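Local coordinates for protein carboxylic ester hydrolase (Aspergillus niger, PDB 7K4O) that hydrolyses ester bonds of tannins as a fungal tannase, a serine esterase of the tannase family with an alpha/beta-hydrolase core, at residues Val259-Ala264 with Asp470-Gly475; Tyr458-Ala463 with Pro476-Asn481. All coordinates share one frame; numbering follows the deposited sequence.

How the contacts relate
Contact 1 (259-264 with 470-475) lies toward the outside of the chain and is only partly buried, whereas contact 2 (458-463 with 476-481) sits deeper, its centre about 13 Å from the centre of the chain against about 21 Å for that of contact 1. Residues 470-475 run straight on into 476-481, so one stretch of chain serves both, first against the calcium loop and then against the end of edge strand 455-460. The two meet where Val262 CG1 packs on Pro461 CB at 3.6 Å and the methyl of Met472 on Gly462. Contact 1 mixes metal ligands, hydrogen bonds and waters with packing of Met472 and Val262; contact 2 is apolar packing with one bridging water.

Contact 1: residues Val259-Ala264 with Asp470-Gly475; sequences VDWVVA and DAMPNG. With CA (calcium ion), chain K; NAG (2-acetamido-2-deoxy-beta-D-glucopyranose), chain G.
Two loops without regular structure approach closest at Val262 and Met472, their CA atoms 5.5 Å apart, with residues 472-475 folded into a type I beta turn closed by Gly475 N to Met472 O. The first loop belongs to the calcium site between helices 238-252 and 266-272: Asp260 OD1 and the Val262 carbonyl bind the ion, with the carboxylates of Asp253 and Asp256 and the carbonyl of Lys258. Asp260 reaches it with CG wedged between its backbone N and carbonyl carbon (chi1 57°). Its other oxygen, OD2, accepts hydrogen bonds from two waters, one of them a calcium ligand and the other also donating to Asn474 O, so the metal shell is tied to the turn.

One direct link is the Asn474 amide. ND2 donates to Asp260 O at 2.9 Å, nearly straight at 167°, with the oxygen close to the amide plane but the nitrogen standing above the carbonyl plane. Beside it, Val262 CG2 lies against Gly475 N at 3.6 Å, and another water joins Trp261 O to Asn474 N. Trp261 turns an indole edge to the second loop, placing Ala471 O near the ring plane, 3.1 Å from NE1. Met472 runs past Trp261 O, its CG 3.4 Å from that oxygen, then bends at chi3 (-88°), and its SD accepts a weak hydrogen bond from Val263 N at 3.6 Å.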
loop_
_atom_site.group_PDB
_atom_site.type_symbol
_atom_site.label_atom_id
_atom_site.label_comp_id
_atom_site.label_asym_id
_atom_site.label_seq_id
_atom_site.Cartn_x
_atom_site.Cartn_y
_atom_site.Cartn_z
ATOM N N VAL A 259 22.518 -6.968 16.113
ATOM C CA VAL A 259 22.017 -6.108 17.206
ATOM C C VAL A 259 22.051 -4.673 16.707
ATOM O O VAL A 259 23.133 -4.063 16.647
ATOM C CB VAL A 259 22.813 -6.319 18.519
ATOM C CG1 VAL A 259 22.418 -5.295 19.561
ATOM C CG2 VAL A 259 22.617 -7.729 19.034
ATOM N N ASP A 260 20.887 -4.151 16.334
ATOM C CA ASP A 260 20.769 -2.828 15.679
ATOM C C ASP A 260 19.445 -2.161 16.065
ATOM O O ASP A 260 19.152 -1.102 15.521
ATOM C CB ASP A 260 20.904 -2.982 14.160
ATOM C CG ASP A 260 19.882 -3.942 13.532
ATOM O OD1 ASP A 260 19.111 -4.585 14.283
ATOM O OD2 ASP A 260 19.909 -4.087 12.263
ATOM N N TRP A 261 18.727 -2.671 17.057
ATOM C CA TRP A 261 17.370 -2.181 17.401
ATOM C C TRP A 261 16.482 -2.178 16.110
ATOM O O TRP A 261 15.798 -1.202 15.849
ATOM C CB TRP A 261 17.467 -0.817 18.062
ATOM C CG TRP A 261 16.243 -0.511 18.869
ATOM C CD1 TRP A 261 15.225 0.335 18.534
ATOM C CD2 TRP A 261 15.881 -1.114 20.128
ATOM N NE1 TRP A 261 14.262 0.319 19.512
ATOM C CE2 TRP A 261 14.637 -0.553 20.503
ATOM C CE3 TRP A 261 16.520 -2.011 20.999
ATOM C CZ2 TRP A 261 14.005 -0.881 21.706
ATOM C CZ3 TRP A 261 15.887 -2.335 22.183
ATOM C CH2 TRP A 261 14.647 -1.783 22.522
ATOM N N VAL A 262 16.572 -3.259 15.379
ATOM C CA VAL A 262 15.688 -3.529 14.214
ATOM C C VAL A 262 15.320 -4.982 14.287
ATOM O O VAL A 262 16.179 -5.829 14.312
ATOM C CB VAL A 262 16.357 -3.190 12.871
ATOM C CG1 VAL A 262 15.345 -3.390 11.731
ATOM C CG2 VAL A 262 16.898 -1.771 12.865
ATOM N N VAL A 263 14.023 -5.263 14.247
ATOM C CA VAL A 263 13.566 -6.665 14.121
ATOM C C VAL A 263 13.318 -7.000 12.649
ATOM O O VAL A 263 12.240 -6.655 12.121
ATOM C CB VAL A 263 12.320 -6.854 14.992
ATOM C CG1 VAL A 263 11.762 -8.257 14.851
ATOM C CG2 VAL A 263 12.655 -6.508 16.444
ATOM N N ALA A 264 14.268 -7.691 12.038
ATOM C CA ALA A 264 14.174 -8.152 10.643
ATOM C C ALA A 264 13.478 -9.494 10.606
ATOM O O ALA A 264 13.181 -9.956 9.508
ATOM C CB ALA A 264 15.547 -8.264 10.026
ATOM N N ASP A 470 10.075 5.578 13.427
ATOM C CA ASP A 470 10.888 6.378 14.386
ATOM C C ASP A 470 11.307 5.512 15.568
ATOM O O ASP A 470 12.280 5.902 16.210
ATOM C CB ASP A 470 10.113 7.595 14.872
ATOM C CG ASP A 470 9.988 8.654 13.796
ATOM O OD1 ASP A 470 10.694 8.523 12.726
ATOM O OD2 ASP A 470 9.163 9.565 14.008
ATOM N N ALA A 471 10.604 4.415 15.848
ATOM C CA ALA A 471 10.976 3.454 16.903
ATOM C C ALA A 471 12.171 2.605 16.469
ATOM O O ALA A 471 12.884 2.108 17.365
ATOM C CB ALA A 471 9.786 2.607 17.291
ATOM N N MET A 472 12.373 2.372 15.158
ATOM C CA MET A 472 13.458 1.517 14.639
ATOM C C MET A 472 14.162 2.293 13.526
ATOM O O MET A 472 14.185 1.893 12.348
ATOM C CB MET A 472 12.975 0.134 14.201
ATOM C CG MET A 472 12.507 -0.727 15.371
ATOM S SD MET A 472 12.028 -2.388 15.019
ATOM C CE MET A 472 10.292 -2.100 14.644
ATOM N N PRO A 473 14.784 3.446 13.884
ATOM C CA PRO A 473 15.391 4.341 12.899
ATOM C C PRO A 473 16.633 3.799 12.186
ATOM O O PRO A 473 17.001 4.380 11.180
ATOM C CB PRO A 473 15.744 5.594 13.724
ATOM C CG PRO A 473 15.993 5.054 15.127
ATOM C CD PRO A 473 14.990 3.929 15.275
ATOM N N ASN A 474 17.212 2.690 12.639
ATOM C CA ASN A 474 18.345 2.044 11.929
ATOM C C ASN A 474 17.828 1.163 10.780
ATOM O O ASN A 474 18.652 0.544 10.074
ATOM C CB ASN A 474 19.197 1.222 12.887
ATOM C CG ASN A 474 19.953 2.111 13.863
ATOM O OD1 ASN A 474 20.231 3.275 13.592
ATOM N ND2 ASN A 474 20.287 1.554 15.007
ATOM N N GLY A 475 16.507 1.019 10.659
ATOM C CA GLY A 475 15.943 0.106 9.646
ATOM C C GLY A 475 16.108 0.736 8.264
ATOM O O GLY A 475 16.139 1.955 8.134
HETATM CA CA CA K . 18.284 -6.930 14.492
HETATM C C1 NAG G . 11.365 8.081 22.985
HETATM C C2 NAG G . 11.180 9.253 22.046
HETATM C C3 NAG G . 12.043 10.458 22.365
HETATM C C4 NAG G . 11.960 10.796 23.850
HETATM C C5 NAG G . 12.318 9.556 24.686
HETATM C C6 NAG G . 12.141 9.794 26.176
HETATM C C7 NAG G . 10.503 8.683 19.786
HETATM C C8 NAG G . 10.961 8.142 18.479
HETATM N N2 NAG G . 11.448 8.764 20.711
HETATM O O3 NAG G . 11.523 11.517 21.552
HETATM O O4 NAG G . 12.831 11.900 24.139
HETATM O O5 NAG G . 11.472 8.442 24.362
HETATM O O6 NAG G . 10.737 9.818 26.446
HETATM O O7 NAG G . 9.344 9.005 19.951
HETATM O O HOH W 1 19.361 -2.155 10.006
HETATM O O HOH W 2 18.619 -6.400 11.983
HETATM O O HOH W 3 16.770 1.327 15.175
#

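Contact 2: residues Tyr458-Ala463 with Pro476-Asn481; sequences YTVPGA and PFPQTN. With MAN (alpha-D-mannopyranose), chain B; NAG (2-acetamido-2-deoxy-beta-D-glucopyranose), chain C.
Val460 points its CB at the facing segment and sends its two methyls to different partners. CG1, anti to the backbone N (chi1 -171°), presses on Pro476 O at 3.2 Å, while CG2 meets Pro478 CD tip to tip at 3.9 Å. One residue on, Pro461 and Pro476 cross at about a right angle, CB of Pro461 lying 4.0 Å from CD of Pro476. The Phe477 ring takes Ala463 CB at its edge, 4.3 Å from CD1, and has CD of its neighbour Pro478 over one face, offset toward the rim.

These residues lie where strand 455-460, an outermost strand of the large mixed sheet of the alpha/beta-hydrolase fold, passes into the type II turn 460-463, with Gly462 at positive phi. Across from it, about 476-477, runs a weakly bonded edge strand of a small antiparallel sheet, and Leu514 of that sheet also touches Val460, Pro461 and Pro476. Farther along, Gln479 OE1 accepts a hydrogen bond from a glycan mannose.

A water lies 2.7 Å from both Pro461 O and Pro476 O. With no direct hydrogen bond between them, the segments depend on side-chain fit, and both carbonyls turn to a shared water.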
loop_
_atom_site.group_PDB
_atom_site.type_symbol
_atom_site.label_atom_id
_atom_site.label_comp_id
_atom_site.label_asym_id
_atom_site.label_seq_id
_atom_site.Cartn_x
_atom_site.Cartn_y
_atom_site.Cartn_z
ATOM N N TYR A 458 9.193 -8.503 -1.010
ATOM C CA TYR A 458 10.257 -8.161 -0.043
ATOM C C TYR A 458 9.629 -7.541 1.197
ATOM O O TYR A 458 8.886 -6.563 1.077
ATOM C CB TYR A 458 11.281 -7.200 -0.664
ATOM C CG TYR A 458 11.847 -7.620 -1.990
ATOM C CD1 TYR A 458 11.161 -7.308 -3.150
ATOM C CD2 TYR A 458 13.077 -8.260 -2.113
ATOM C CE1 TYR A 458 11.645 -7.638 -4.400
ATOM C CE2 TYR A 458 13.569 -8.592 -3.367
ATOM C CZ TYR A 458 12.865 -8.273 -4.514
ATOM O OH TYR A 458 13.304 -8.597 -5.789
ATOM N N THR A 459 9.938 -8.046 2.393
ATOM C CA THR A 459 9.553 -7.312 3.614
ATOM C C THR A 459 10.656 -6.344 4.016
ATOM O O THR A 459 11.856 -6.557 3.642
ATOM C CB THR A 459 9.115 -8.246 4.760
ATOM O OG1 THR A 459 10.240 -8.882 5.374
ATOM C CG2 THR A 459 8.109 -9.290 4.298
ATOM N N VAL A 460 10.282 -5.281 4.702
ATOM C CA VAL A 460 11.249 -4.207 5.056
ATOM C C VAL A 460 11.429 -4.229 6.576
ATOM O O VAL A 460 10.538 -3.782 7.325
ATOM C CB VAL A 460 10.794 -2.831 4.561
ATOM C CG1 VAL A 460 11.898 -1.801 4.756
ATOM C CG2 VAL A 460 10.351 -2.906 3.089
ATOM N N PRO A 461 12.619 -4.659 7.058
ATOM C CA PRO A 461 12.890 -4.694 8.501
ATOM C C PRO A 461 12.582 -3.400 9.223
ATOM O O PRO A 461 12.986 -2.320 8.815
ATOM C CB PRO A 461 14.405 -4.985 8.586
ATOM C CG PRO A 461 14.685 -5.776 7.353
ATOM C CD PRO A 461 13.748 -5.195 6.288
ATOM N N GLY A 462 11.799 -3.537 10.305
ATOM C CA GLY A 462 11.430 -2.426 11.202
ATOM C C GLY A 462 10.524 -1.346 10.636
ATOM O O GLY A 462 10.109 -0.475 11.377
ATOM N N ALA A 463 10.211 -1.332 9.335
ATOM C CA ALA A 463 9.457 -0.235 8.715
ATOM C C ALA A 463 7.976 -0.260 9.144
ATOM O O ALA A 463 7.420 -1.341 9.496
ATOM C CB ALA A 463 9.574 -0.322 7.206
ATOM N N PRO A 476 16.175 -0.104 7.232
ATOM C CA PRO A 476 16.348 0.358 5.860
ATOM C C PRO A 476 14.995 0.655 5.211
ATOM O O PRO A 476 13.953 0.380 5.792
ATOM C CB PRO A 476 16.970 -0.861 5.192
ATOM C CG PRO A 476 16.272 -2.009 5.866
ATOM C CD PRO A 476 16.105 -1.561 7.303
ATOM N N PHE A 477 15.023 1.234 4.013
ATOM C CA PHE A 477 13.773 1.511 3.278
ATOM C C PHE A 477 14.112 1.490 1.805
ATOM O O PHE A 477 15.158 2.017 1.428
ATOM C CB PHE A 477 13.175 2.848 3.688
ATOM C CG PHE A 477 11.723 2.969 3.315
ATOM C CD1 PHE A 477 10.732 2.375 4.089
ATOM C CD2 PHE A 477 11.371 3.640 2.162
ATOM C CE1 PHE A 477 9.403 2.438 3.678
ATOM C CE2 PHE A 477 10.045 3.714 1.768
ATOM C CZ PHE A 477 9.070 3.106 2.524
ATOM N N PRO A 478 13.255 0.893 0.942
ATOM C CA PRO A 478 13.571 0.826 -0.493
ATOM C C PRO A 478 13.237 2.153 -1.159
ATOM O O PRO A 478 12.111 2.421 -1.539
ATOM C CB PRO A 478 12.745 -0.366 -0.969
ATOM C CG PRO A 478 11.496 -0.306 -0.066
ATOM C CD PRO A 478 12.019 0.166 1.293
ATOM N N GLN A 479 14.240 3.016 -1.294
ATOM C CA GLN A 479 14.085 4.375 -1.825
ATOM C C GLN A 479 14.368 4.415 -3.331
ATOM O O GLN A 479 14.147 5.445 -3.952
ATOM C CB GLN A 479 15.022 5.318 -1.063
ATOM C CG GLN A 479 14.853 6.793 -1.429
ATOM C CD GLN A 479 15.772 7.687 -0.583
ATOM O OE1 GLN A 479 16.972 7.391 -0.465
ATOM N NE2 GLN A 479 15.246 8.802 -0.094
ATOM N N THR A 480 14.780 3.322 -3.925
ATOM C CA THR A 480 15.306 3.330 -5.310
ATOM C C THR A 480 14.517 2.347 -6.187
ATOM O O THR A 480 15.072 1.726 -7.089
ATOM C CB THR A 480 16.826 3.068 -5.261
ATOM O OG1 THR A 480 17.104 1.832 -4.593
ATOM C CG2 THR A 480 17.566 4.261 -4.673
ATOM N N ASN A 481 13.215 2.163 -5.924
ATOM C CA ASN A 481 12.478 1.121 -6.654
ATOM C C ASN A 481 12.319 1.462 -8.133
ATOM O O ASN A 481 12.262 0.504 -8.924
ATOM C CB ASN A 481 11.135 0.825 -6.017
ATOM C CG ASN A 481 11.284 0.116 -4.692
ATOM O OD1 ASN A 481 12.324 -0.507 -4.404
ATOM N ND2 ASN A 481 10.205 0.112 -3.908
HETATM C C1 MAN B . 22.100 10.702 -1.655
HETATM C C2 MAN B . 20.656 10.848 -2.219
HETATM C C3 MAN B . 19.699 10.446 -1.100
HETATM C C4 MAN B . 19.897 8.996 -0.663
HETATM C C5 MAN B . 21.383 8.778 -0.320
HETATM C C6 MAN B . 21.802 7.346 -0.210
HETATM O O2 MAN B . 20.462 9.971 -3.337
HETATM O O3 MAN B . 18.416 10.751 -1.633
HETATM O O4 MAN B . 19.099 8.738 0.496
HETATM O O5 MAN B . 22.276 9.323 -1.318
HETATM O O6 MAN B . 23.235 7.232 0.289
HETATM C C1 NAG C . 20.997 1.488 -4.143
HETATM C C2 NAG C . 21.189 2.318 -5.377
HETATM C C3 NAG C . 22.485 3.130 -5.238
HETATM C C4 NAG C . 22.443 3.952 -3.951
HETATM C C5 NAG C . 22.191 2.998 -2.791
HETATM C C6 NAG C . 22.068 3.707 -1.440
HETATM C C7 NAG C . 20.304 1.523 -7.453
HETATM C C8 NAG C . 20.276 0.675 -8.639
HETATM N N2 NAG C . 21.252 1.461 -6.511
HETATM O O3 NAG C . 22.586 4.026 -6.356
HETATM O O4 NAG C . 23.761 4.556 -3.819
HETATM O O5 NAG C . 20.953 2.322 -3.026
HETATM O O6 NAG C . 21.776 2.788 -0.430
HETATM O O7 NAG C . 19.416 2.316 -7.413
HETATM O O HOH W 4 12.864 0.302 8.315
#